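Local coordinates for protein polyketide synthase PksJ (Bacillus subtilis subsp. subtilis, PDB 4J1Q) that probably reduces alpha- and beta-keto groups of polyketide intermediates stereoselectively with NADPH, as a ketoreductase domain of the bacillaene assembly line, at residues K182-M187 / K427-V432; F381-W386 / K417-G422. All blocks are in the same frame, centred on the assembly; numbering follows the deposited sequence.

Contact 1. Residues K182-M187 / K427-V432; sequences KGWREM and KPQVFV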
loop_
_atom_site.group_PDB
_atom_site.type_symbol
_atom_site.label_atom_id
_atom_site.label_comp_id
_atom_site.label_asym_id
_atom_site.label_seq_id
_atom_site.Cartn_x
_atom_site.Cartn_y
_atom_site.Cartn_z
ATOM N N LYS A 182 -0.467 -4.925 -15.525
ATOM C CA LYS A 182 -0.092 -3.650 -14.887
ATOM C C LYS A 182 1.364 -3.291 -15.170
ATOM O O LYS A 182 2.235 -4.161 -15.179
ATOM C CB LYS A 182 -0.328 -3.712 -13.376
ATOM C CG LYS A 182 -0.661 -2.376 -12.727
ATOM C CD LYS A 182 -0.628 -2.498 -11.206
ATOM C CE LYS A 182 -2.017 -2.708 -10.605
ATOM N NZ LYS A 182 -2.800 -1.439 -10.678
ATOM N N GLY A 183 1.603 -2.019 -15.464
ATOM C CA GLY A 183 2.937 -1.483 -15.684
ATOM C C GLY A 183 2.921 -0.003 -15.284
ATOM O O GLY A 183 1.958 0.464 -14.688
ATOM N N TRP A 184 3.934 0.751 -15.699
ATOM C CA TRP A 184 4.183 2.077 -15.152
ATOM C C TRP A 184 4.294 3.109 -16.237
ATOM O O TRP A 184 5.290 3.141 -16.961
ATOM C CB TRP A 184 5.462 2.074 -14.324
ATOM C CG TRP A 184 5.339 1.324 -13.028
ATOM C CD1 TRP A 184 5.946 0.113 -12.672
ATOM C CD2 TRP A 184 4.546 1.713 -11.856
ATOM N NE1 TRP A 184 5.589 -0.253 -11.394
ATOM C CE2 TRP A 184 4.736 0.651 -10.858
ATOM C CE3 TRP A 184 3.721 2.788 -11.550
ATOM C CZ2 TRP A 184 4.133 0.706 -9.608
ATOM C CZ3 TRP A 184 3.109 2.830 -10.299
ATOM C CH2 TRP A 184 3.319 1.822 -9.344
ATOM N N ARG A 185 3.280 3.971 -16.347
ATOM C CA ARG A 185 3.361 5.164 -17.191
ATOM C C ARG A 185 3.911 6.364 -16.433
ATOM O O ARG A 185 3.396 6.743 -15.362
ATOM C CB ARG A 185 2.004 5.503 -17.824
ATOM C CG ARG A 185 2.083 6.556 -18.932
ATOM C CD ARG A 185 0.997 6.381 -19.999
ATOM N NE ARG A 185 -0.359 6.543 -19.464
ATOM C CZ ARG A 185 -0.928 7.714 -19.168
ATOM N NH1 ARG A 185 -0.272 8.849 -19.369
ATOM N NH2 ARG A 185 -2.151 7.752 -18.653
ATOM N N GLU A 186 4.955 6.964 -16.994
ATOM C CA GLU A 186 5.541 8.177 -16.444
ATOM C C GLU A 186 4.562 9.352 -16.399
ATOM O O GLU A 186 3.677 9.477 -17.236
ATOM C CB GLU A 186 6.814 8.565 -17.198
ATOM C CG GLU A 186 7.641 9.631 -16.504
ATOM C CD GLU A 186 8.820 10.109 -17.331
ATOM O OE1 GLU A 186 9.603 10.952 -16.838
ATOM O OE2 GLU A 186 8.981 9.623 -18.471
ATOM N N MET A 187 4.691 10.164 -15.361
ATOM C CA MET A 187 3.935 11.402 -15.246
ATOM C C MET A 187 4.878 12.582 -15.472
ATOM O O MET A 187 6.044 12.538 -15.069
ATOM C CB MET A 187 3.294 11.502 -13.861
ATOM C CG MET A 187 2.986 10.153 -13.233
ATOM S SD MET A 187 2.299 10.258 -11.561
ATOM C CE MET A 187 0.690 10.954 -11.900
ATOM N N LYS A 427 -4.485 11.342 -9.047
ATOM C CA LYS A 427 -4.532 9.908 -9.279
ATOM C C LYS A 427 -4.517 9.217 -7.946
ATOM O O LYS A 427 -3.999 9.755 -6.970
ATOM C CB LYS A 427 -3.329 9.482 -10.109
ATOM C CG LYS A 427 -3.357 10.024 -11.522
ATOM C CD LYS A 427 -2.042 9.758 -12.230
ATOM C CE LYS A 427 -2.039 10.280 -13.663
ATOM N NZ LYS A 427 -2.990 9.547 -14.533
ATOM N N PRO A 428 -5.149 8.052 -7.874
ATOM C CA PRO A 428 -5.249 7.329 -6.609
ATOM C C PRO A 428 -3.871 6.875 -6.115
ATOM O O PRO A 428 -3.692 6.599 -4.931
ATOM C CB PRO A 428 -6.093 6.105 -6.972
ATOM C CG PRO A 428 -6.810 6.471 -8.245
ATOM C CD PRO A 428 -5.879 7.388 -8.973
ATOM N N GLN A 429 -2.922 6.739 -7.026
ATOM C CA GLN A 429 -1.642 6.159 -6.680
ATOM C C GLN A 429 -0.522 6.834 -7.434
ATOM O O GLN A 429 -0.507 6.855 -8.671
ATOM C CB GLN A 429 -1.646 4.654 -6.990
ATOM C CG GLN A 429 -0.793 3.821 -6.060
ATOM C CD GLN A 429 -0.655 2.394 -6.561
ATOM O OE1 GLN A 429 -1.629 1.793 -7.020
ATOM N NE2 GLN A 429 0.558 1.865 -6.520
ATOM N N VAL A 430 0.470 7.286 -6.684
ATOM C CA VAL A 430 1.614 7.958 -7.257
ATOM C C VAL A 430 2.853 7.294 -6.679
ATOM O O VAL A 430 3.008 7.183 -5.470
ATOM C CB VAL A 430 1.608 9.456 -6.858
ATOM C CG1 VAL A 430 2.968 10.095 -7.135
ATOM C CG2 VAL A 430 0.515 10.206 -7.615
ATOM N N PHE A 431 3.726 6.840 -7.545
ATOM C CA PHE A 431 4.939 6.174 -7.116
ATOM C C PHE A 431 6.103 7.145 -7.269
ATOM O O PHE A 431 6.376 7.612 -8.359
ATOM C CB PHE A 431 5.161 4.929 -7.967
ATOM C CG PHE A 431 6.495 4.288 -7.786
ATOM C CD1 PHE A 431 6.585 3.001 -7.349
ATOM C CD2 PHE A 431 7.657 4.941 -8.140
ATOM C CE1 PHE A 431 7.809 2.371 -7.236
ATOM C CE2 PHE A 431 8.891 4.346 -7.966
ATOM C CZ PHE A 431 8.964 3.051 -7.512
ATOM N N VAL A 432 6.766 7.460 -6.179
ATOM C CA VAL A 432 7.808 8.465 -6.223
ATOM C C VAL A 432 9.161 7.831 -5.971
ATOM O O VAL A 432 9.336 7.042 -5.051
ATOM C CB VAL A 432 7.581 9.555 -5.182
ATOM C CG1 VAL A 432 8.686 10.617 -5.272
ATOM C CG2 VAL A 432 6.205 10.169 -5.371
#
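Trp184 turns one face of its indole toward Phe431, whose ring comes at it edge first: a T-shaped pair, well tilted from the perpendicular, with 5.2 Å between the centroid of the six-membered ring of Trp184 and that of Phe431 and their planes 56° apart. The touching atoms are at the far end of the indole. Phe431 CD1 lies over the face, 4.0 Å from Trp184 CZ2, and Phe431 CB closes on Trp184 CZ3 at 3.7 Å. With CG of Phe431 anti to its backbone N (chi1 170°), CB and the ring edge can meet the indole together. At the indole's edge, near its plane, sits the amide of Gln429, NE2 standing 3.9 Å from Trp184 CH2. The amide plane is perpendicular to the indole, and the polar end is already engaged, since NE2 donates to Asn382 OD1. Further along, Met187 SD reaches Val430 CG2 at 4.3 Å, a loose apolar touch. The ammonium of Lys427 ends 4.6 Å from Arg185 NH2, like charges that probably disfavour each other slightly; Lys427 also has a long, weak ion pair with Glu27. The touching parts run 113° apart and meet through side chains, not as paired strands. Strand 22-31 bonds to the backbone of 182-187 and touches Val430 through Met25. Cys342 of helix 339-343 touches the side chains of both Trp184 and Phe431, and helix 349-370 packs against Pro428 and Gln429. The contact joins strand 178-186 to strand 429-435, the neighbour of strand 377-383.

Contact 2. Residues F381-W386 / K417-G422; sequences FNWPLW and KAFYQG. With NDP (NADPH dihydro-nicotinamide-adenine-dinucleotide phosphate), chain B.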
loop_
_atom_site.group_PDB
_atom_site.type_symbol
_atom_site.label_atom_id
_atom_site.label_comp_id
_atom_site.label_asym_id
_atom_site.label_seq_id
_atom_site.Cartn_x
_atom_site.Cartn_y
_atom_site.Cartn_z
ATOM N N PHE A 381 0.618 7.471 -1.803
ATOM C CA PHE A 381 1.938 7.773 -2.353
ATOM C C PHE A 381 2.845 6.581 -2.075
ATOM O O PHE A 381 3.032 6.196 -0.909
ATOM C CB PHE A 381 2.544 9.044 -1.709
ATOM C CG PHE A 381 1.927 10.344 -2.185
ATOM C CD1 PHE A 381 0.746 10.823 -1.630
ATOM C CD2 PHE A 381 2.564 11.114 -3.132
ATOM C CE1 PHE A 381 0.198 12.038 -2.039
ATOM C CE2 PHE A 381 2.022 12.327 -3.556
ATOM C CZ PHE A 381 0.841 12.794 -3.000
ATOM N N ASN A 382 3.457 6.031 -3.120
ATOM C CA ASN A 382 4.563 5.121 -2.892
ATOM C C ASN A 382 5.895 5.844 -2.741
ATOM O O ASN A 382 6.532 6.228 -3.751
ATOM C CB ASN A 382 4.647 4.076 -3.996
ATOM C CG ASN A 382 3.383 3.281 -4.123
ATOM O OD1 ASN A 382 2.476 3.641 -4.898
ATOM N ND2 ASN A 382 3.316 2.174 -3.396
ATOM N N TRP A 383 6.265 6.101 -1.483
ATOM C CA TRP A 383 7.449 6.898 -1.167
ATOM C C TRP A 383 8.670 6.047 -1.230
ATOM O O TRP A 383 8.668 4.898 -0.741
ATOM C CB TRP A 383 7.363 7.457 0.242
ATOM C CG TRP A 383 6.349 8.551 0.451
ATOM C CD1 TRP A 383 5.422 8.637 1.480
ATOM C CD2 TRP A 383 6.221 9.821 -0.298
ATOM N NE1 TRP A 383 4.701 9.806 1.393
ATOM C CE2 TRP A 383 5.137 10.566 0.349
ATOM C CE3 TRP A 383 6.862 10.382 -1.395
ATOM C CZ2 TRP A 383 4.756 11.834 -0.075
ATOM C CZ3 TRP A 383 6.433 11.632 -1.853
ATOM C CH2 TRP A 383 5.411 12.355 -1.195
ATOM N N PRO A 384 9.771 6.630 -1.720
ATOM C CA PRO A 384 11.051 5.995 -1.516
ATOM C C PRO A 384 11.600 6.318 -0.122
ATOM O O PRO A 384 10.940 7.006 0.679
ATOM C CB PRO A 384 11.910 6.649 -2.581
ATOM C CG PRO A 384 11.400 8.069 -2.611
ATOM C CD PRO A 384 9.907 7.943 -2.385
ATOM N N LEU A 385 12.820 5.854 0.133
ATOM C CA LEU A 385 13.557 6.186 1.359
ATOM C C LEU A 385 13.723 7.698 1.454
ATOM O O LEU A 385 14.297 8.299 0.555
ATOM C CB LEU A 385 14.938 5.507 1.315
ATOM C CG LEU A 385 15.810 5.352 2.571
ATOM C CD1 LEU A 385 16.620 6.604 2.882
ATOM C CD2 LEU A 385 15.006 4.883 3.784
ATOM N N TRP A 386 13.158 8.317 2.488
ATOM C CA TRP A 386 13.382 9.744 2.737
ATOM C C TRP A 386 14.713 10.041 3.381
ATOM O O TRP A 386 15.159 9.347 4.296
ATOM C CB TRP A 386 12.279 10.357 3.583
ATOM C CG TRP A 386 10.986 10.565 2.847
ATOM C CD1 TRP A 386 10.148 9.581 2.323
ATOM C CD2 TRP A 386 10.246 11.826 2.691
ATOM N NE1 TRP A 386 9.004 10.137 1.827
ATOM C CE2 TRP A 386 8.982 11.481 2.048
ATOM C CE3 TRP A 386 10.481 13.145 3.043
ATOM C CZ2 TRP A 386 8.070 12.447 1.658
ATOM C CZ3 TRP A 386 9.554 14.118 2.644
ATOM C CH2 TRP A 386 8.376 13.771 1.966
ATOM N N LYS A 417 7.646 18.697 -2.803
ATOM C CA LYS A 417 7.284 19.043 -4.160
ATOM C C LYS A 417 6.489 17.923 -4.814
ATOM O O LYS A 417 5.411 18.148 -5.357
ATOM C CB LYS A 417 8.517 19.412 -4.989
ATOM C CG LYS A 417 9.202 20.689 -4.517
ATOM C CD LYS A 417 10.418 21.042 -5.366
ATOM C CE LYS A 417 11.305 22.071 -4.657
ATOM N NZ LYS A 417 12.302 22.693 -5.578
ATOM N N ALA A 418 6.982 16.697 -4.677
ATOM C CA ALA A 418 6.285 15.527 -5.205
ATOM C C ALA A 418 4.918 15.360 -4.540
ATOM O O ALA A 418 3.925 15.064 -5.186
ATOM C CB ALA A 418 7.125 14.290 -4.982
ATOM N N PHE A 419 4.865 15.649 -3.256
ATOM C CA PHE A 419 3.614 15.600 -2.537
ATOM C C PHE A 419 2.585 16.538 -3.139
ATOM O O PHE A 419 1.456 16.129 -3.372
ATOM C CB PHE A 419 3.839 15.919 -1.075
ATOM C CG PHE A 419 2.568 16.047 -0.280
ATOM C CD1 PHE A 419 1.909 14.923 0.211
ATOM C CD2 PHE A 419 2.087 17.318 0.078
ATOM C CE1 PHE A 419 0.766 15.054 0.985
ATOM C CE2 PHE A 419 0.961 17.458 0.871
ATOM C CZ PHE A 419 0.324 16.330 1.373
ATOM N N TYR A 420 2.979 17.790 -3.391
ATOM C CA TYR A 420 2.084 18.770 -4.001
ATOM C C TYR A 420 1.733 18.414 -5.451
ATOM O O TYR A 420 0.566 18.453 -5.849
ATOM C CB TYR A 420 2.669 20.198 -3.907
ATOM C CG TYR A 420 2.590 20.782 -2.507
ATOM C CD1 TYR A 420 1.375 20.838 -1.839
ATOM C CD2 TYR A 420 3.732 21.183 -1.820
ATOM C CE1 TYR A 420 1.285 21.278 -0.530
ATOM C CE2 TYR A 420 3.659 21.643 -0.508
ATOM C CZ TYR A 420 2.427 21.697 0.129
ATOM O OH TYR A 420 2.316 22.193 1.416
ATOM N N GLN A 421 2.735 18.004 -6.220
ATOM C CA GLN A 421 2.492 17.563 -7.584
ATOM C C GLN A 421 1.532 16.367 -7.637
ATOM O O GLN A 421 0.774 16.218 -8.600
ATOM C CB GLN A 421 3.802 17.161 -8.245
ATOM C CG GLN A 421 4.731 18.305 -8.581
ATOM C CD GLN A 421 5.990 17.817 -9.265
ATOM O OE1 GLN A 421 5.991 16.771 -9.915
ATOM N NE2 GLN A 421 7.074 18.563 -9.106
ATOM N N GLY A 422 1.597 15.498 -6.626
ATOM C CA GLY A 422 0.769 14.295 -6.611
ATOM C C GLY A 422 -0.686 14.640 -6.396
ATOM O O GLY A 422 -1.565 14.013 -6.951
HETATM P PA NDP B . 8.164 6.296 11.785
HETATM O O1A NDP B . 8.237 4.873 12.351
HETATM O O2A NDP B . 9.054 7.414 12.233
HETATM O O5B NDP B . 6.646 6.786 11.848
HETATM C C5B NDP B . 5.580 5.852 12.036
HETATM C C4B NDP B . 4.768 6.387 13.205
HETATM O O4B NDP B . 3.564 5.624 13.303
HETATM C C3B NDP B . 5.507 6.143 14.512
HETATM O O3B NDP B . 5.635 7.469 15.097
HETATM C C2B NDP B . 4.578 5.263 15.345
HETATM O O2B NDP B . 4.439 5.799 16.696
HETATM C C1B NDP B . 3.227 5.414 14.671
HETATM N N9A NDP B . 2.491 4.122 14.810
HETATM C C8A NDP B . 2.991 2.852 14.603
HETATM N N7A NDP B . 1.961 1.950 14.837
HETATM C C5A NDP B . 0.798 2.683 15.130
HETATM C C6A NDP B . -0.513 2.335 15.449
HETATM N N6A NDP B . -0.918 1.028 15.558
HETATM N N1A NDP B . -1.424 3.320 15.695
HETATM C C2A NDP B . -1.057 4.625 15.668
HETATM N N3A NDP B . 0.219 4.977 15.403
HETATM C C4A NDP B . 1.158 4.031 15.091
HETATM O O3 NDP B . 8.283 6.151 10.182
HETATM P PN NDP B . 8.175 7.430 9.226
HETATM O O1N NDP B . 9.528 7.447 8.521
HETATM O O2N NDP B . 7.560 8.613 9.950
HETATM O O5D NDP B . 7.082 6.920 8.151
HETATM C C5D NDP B . 5.802 7.544 7.977
HETATM C C4D NDP B . 4.973 6.654 7.023
HETATM O O4D NDP B . 5.524 6.752 5.692
HETATM C C3D NDP B . 5.071 5.174 7.420
HETATM O O3D NDP B . 3.782 4.528 7.300
HETATM C C2D NDP B . 6.066 4.611 6.452
HETATM O O2D NDP B . 5.732 3.247 6.181
HETATM C C1D NDP B . 5.951 5.499 5.204
HETATM N N1N NDP B . 7.239 5.618 4.507
HETATM C C2N NDP B . 8.310 6.233 5.085
HETATM C C3N NDP B . 9.564 6.293 4.434
HETATM C C7N NDP B . 10.744 7.005 5.099
HETATM O O7N NDP B . 11.710 7.327 4.393
HETATM N N7N NDP B . 10.772 7.193 6.440
HETATM C C4N NDP B . 9.736 5.650 3.180
HETATM C C5N NDP B . 8.620 4.995 2.622
HETATM C C6N NDP B . 7.388 4.992 3.322
HETATM P P2B NDP B . 4.080 4.846 17.957
HETATM O O1X NDP B . 5.121 3.713 17.826
HETATM O O2X NDP B . 4.232 5.859 19.085
HETATM O O3X NDP B . 2.658 4.364 17.749
#
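Trp383 reaches from the nicotinamide of NADPH to helix 412-425, meeting something different at each step. Its CB rests 3.6 Å from C5N of the nicotinamide ring. Beyond it the indole is sandwiched within its own segment: Phe381 CB lies over one face toward the rim, and Trp386 CZ2 sits over the centre of the opposite face, 3.6 Å above the plane. At the tip, CH2 meets Phe419 CB at 3.9 Å and CZ3 meets Ala418 CB at 4.2 Å, both at the ring edge and near its plane. The chi1 of -71° sets CG anti to the carbonyl carbon, turning the indole toward the helix while the backbone carbonyl remains by the cofactor.

Phe381 meets the helix further on, as far as Gly422. Its CZ lies 3.4 Å from Phe419 O, and CE2 comes up against Gly422 CA, where the helix has no side chain to hold the ring off. The rings of Phe381 and Phe419 are inclined at only 28° but slid apart, so they hardly overlap. Ile334 of strand 332-338 touches both.

Past the strand end, Trp386 N donates to O7N of the NADPH carboxamide over 2.6 Å, a nearly straight bond at 163°. Pro384 O lies 3.1 Å from C4N, the carbon that carries the transferable hydride. The helix side is thus ring and methyl packing, with the Phe381 rim also set against the carbonyls of Ala418 and Phe419, whereas the loop grips the carboxamide by a backbone amide; that bond probably limits rotation of the carboxamide and is consistent with holding the nicotinamide ready for hydride transfer.

Contacts 1 and 2, with centres 12 Å apart, are joined by neighbouring parallel strands, 429-435 and 377-383. Asn382 is bracketed by two probable backbone hydrogen bonds: its N lies 2.7 Å from Val430 O, and its O lies 2.7 Å from Val432 N. Helix 412-425, which packs in contact 2, leads directly into the strand used in contact 1, so one segment of each contact lies on the same helix-to-strand run. Contact 2 holds the nicotinamide itself, whereas in contact 1 the Phe431 side chain stays about 10 Å from NADPH. The pair thus connects the cofactor pocket to strand 178-186, through the Asn382 backbone.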